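Local coordinates for 3-keto-5-aminohexanoate cleavage protein (Burkholderia xenovorans LB400, PDB 3E02) that probably cleaves 3-keto-5-aminohexanoate or a related beta-keto acid, using a bound zinc ion, at residues G89-S94 with L117-S122. Sequence-based numbering, arbitrary orientation.
Sequences GGLGMS and LNFNIS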
loop_
_atom_site.group_PDB
_atom_site.type_symbol
_atom_site.label_atom_id
_atom_site.label_comp_id
_atom_site.label_asym_id
_atom_site.label_seq_id
_atom_site.Cartn_x
_atom_site.Cartn_y
_atom_site.Cartn_z
ATOM N N GLY A 89 -29.253 -14.709 1.067
ATOM C CA GLY A 89 -29.944 -15.981 0.974
ATOM C C GLY A 89 -29.206 -16.975 0.091
ATOM O O GLY A 89 -27.960 -17.022 0.084
ATOM N N GLY A 90 -29.987 -17.798 -0.605
ATOM C CA GLY A 90 -29.484 -18.772 -1.552
ATOM C C GLY A 90 -29.192 -18.170 -2.917
ATOM O O GLY A 90 -29.936 -17.285 -3.406
ATOM N N LEU A 91 -28.127 -18.668 -3.550
ATOM C CA LEU A 91 -27.723 -18.189 -4.873
ATOM C C LEU A 91 -28.805 -18.576 -5.890
ATOM O O LEU A 91 -29.231 -19.738 -5.922
ATOM C CB LEU A 91 -26.351 -18.756 -5.275
ATOM C CG LEU A 91 -25.161 -18.505 -4.339
ATOM C CD1 LEU A 91 -23.871 -19.034 -4.972
ATOM C CD2 LEU A 91 -24.996 -17.034 -3.979
ATOM N N GLY A 92 -29.286 -17.589 -6.653
ATOM C CA GLY A 92 -30.338 -17.777 -7.661
ATOM C C GLY A 92 -31.716 -17.236 -7.283
ATOM O O GLY A 92 -32.634 -17.246 -8.126
HETATM N N MSE A 93 -31.879 -16.774 -6.038
HETATM C CA MSE A 93 -33.168 -16.226 -5.563
HETATM C C MSE A 93 -33.373 -14.798 -6.035
HETATM O O MSE A 93 -32.407 -14.061 -6.217
HETATM C CB MSE A 93 -33.238 -16.239 -4.037
HETATM C CG MSE A 93 -33.211 -17.625 -3.464
HETATM SE SE MSE A 93 -33.341 -17.560 -1.540
HETATM C CE MSE A 93 -33.184 -19.503 -1.193
ATOM N N SER A 94 -34.635 -14.417 -6.215
ATOM C CA SER A 94 -35.000 -13.061 -6.623
ATOM C C SER A 94 -34.910 -12.137 -5.406
ATOM O O SER A 94 -34.833 -12.617 -4.274
ATOM C CB SER A 94 -36.422 -13.039 -7.153
ATOM O OG SER A 94 -37.327 -13.475 -6.148
ATOM N N LEU A 117 -21.608 -8.984 -8.277
ATOM C CA LEU A 117 -20.385 -9.660 -8.678
ATOM C C LEU A 117 -20.624 -11.087 -9.127
ATOM O O LEU A 117 -21.586 -11.728 -8.688
ATOM C CB LEU A 117 -19.382 -9.709 -7.507
ATOM C CG LEU A 117 -19.722 -10.525 -6.236
ATOM C CD1 LEU A 117 -18.466 -11.011 -5.508
ATOM C CD2 LEU A 117 -20.640 -9.742 -5.293
ATOM N N ASN A 118 -19.702 -11.593 -9.941
ATOM C CA ASN A 118 -19.641 -13.031 -10.227
ATOM C C ASN A 118 -19.424 -13.719 -8.868
ATOM O O ASN A 118 -18.705 -13.190 -8.021
ATOM C CB ASN A 118 -18.468 -13.376 -11.145
ATOM C CG ASN A 118 -18.655 -12.877 -12.558
ATOM O OD1 ASN A 118 -19.762 -12.509 -12.960
ATOM N ND2 ASN A 118 -17.574 -12.885 -13.335
ATOM N N PHE A 119 -20.100 -14.838 -8.637
ATOM C CA PHE A 119 -20.010 -15.545 -7.345
ATOM C C PHE A 119 -19.922 -17.018 -7.732
ATOM O O PHE A 119 -20.934 -17.704 -7.812
ATOM C CB PHE A 119 -21.230 -15.203 -6.476
ATOM C CG PHE A 119 -21.004 -15.418 -5.007
ATOM C CD1 PHE A 119 -20.710 -16.692 -4.507
ATOM C CD2 PHE A 119 -21.095 -14.349 -4.110
ATOM C CE1 PHE A 119 -20.480 -16.891 -3.134
ATOM C CE2 PHE A 119 -20.872 -14.536 -2.736
ATOM C CZ PHE A 119 -20.570 -15.808 -2.250
ATOM N N ASN A 120 -18.692 -17.466 -7.980
ATOM C CA ASN A 120 -18.388 -18.777 -8.530
ATOM C C ASN A 120 -17.867 -19.760 -7.474
ATOM O O ASN A 120 -16.716 -19.665 -7.038
ATOM C CB ASN A 120 -17.366 -18.594 -9.675
ATOM C CG ASN A 120 -17.112 -19.874 -10.487
ATOM O OD1 ASN A 120 -17.643 -20.949 -10.181
ATOM N ND2 ASN A 120 -16.289 -19.749 -11.535
ATOM N N ILE A 121 -18.722 -20.702 -7.076
ATOM C CA ILE A 121 -18.352 -21.766 -6.110
ATOM C C ILE A 121 -18.304 -23.150 -6.787
ATOM O O ILE A 121 -18.260 -24.183 -6.097
ATOM C CB ILE A 121 -19.286 -21.756 -4.861
ATOM C CG1 ILE A 121 -20.762 -22.019 -5.237
ATOM C CG2 ILE A 121 -19.125 -20.421 -4.126
ATOM C CD1 ILE A 121 -21.681 -22.083 -4.066
ATOM N N SER A 122 -18.279 -23.163 -8.127
ATOM C CA SER A 122 -18.299 -24.395 -8.922
ATOM C C SER A 122 -17.101 -25.319 -8.722
ATOM O O SER A 122 -17.247 -26.529 -8.849
ATOM C CB SER A 122 -18.428 -24.060 -10.412
ATOM O OG SER A 122 -17.252 -23.428 -10.907
#
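With CG of L91 anti to its own carbonyl carbon (chi1 -56°) and the chain extended beyond it (chi2 -175°), CD1 of this leucine is carried out to meet F119 and I121. F119 answers with CG anti to the backbone N (chi1 -158°), so that the phenylalanine and leucine side chains cross at about a right angle. L91 CD1 lies 4.0 Å from F119 CD1, while the other methyl, CD2, sits over one face of the same ring. I121 comes from further along the chain: its extended CG1 branch ends in CD1, 3.9 Å from L91 CD1, so these two side chains meet tip to tip. The contact is wholly apolar, with no hydrogen bond between the segments, and only 122 Å² is buried. L91 is presented at the second position of a type II turn from G90 to M93, closed by a weak bond from M93 N to G90 O. Between F119 and I121, N120 points away from 89-94 and forms an Asx turn: its OD1 accepts from S122 N at 3.1 Å and, in the carbonyl plane on a lone pair, from S122 OG at 2.6 Å. The side chain of F119 is about 8 Å from the zinc ion bound by H50, H52 and E259, near the metal site but not among its ligands. In the TIM-barrel fold, the loop between strand 82-85 and helix 95-105 thereby meets the loop that follows strand 117-118; L148 of the paired strand 147-148 touches both L91 and F119, and helix 136-142 packs against I121 through Y139 and L140.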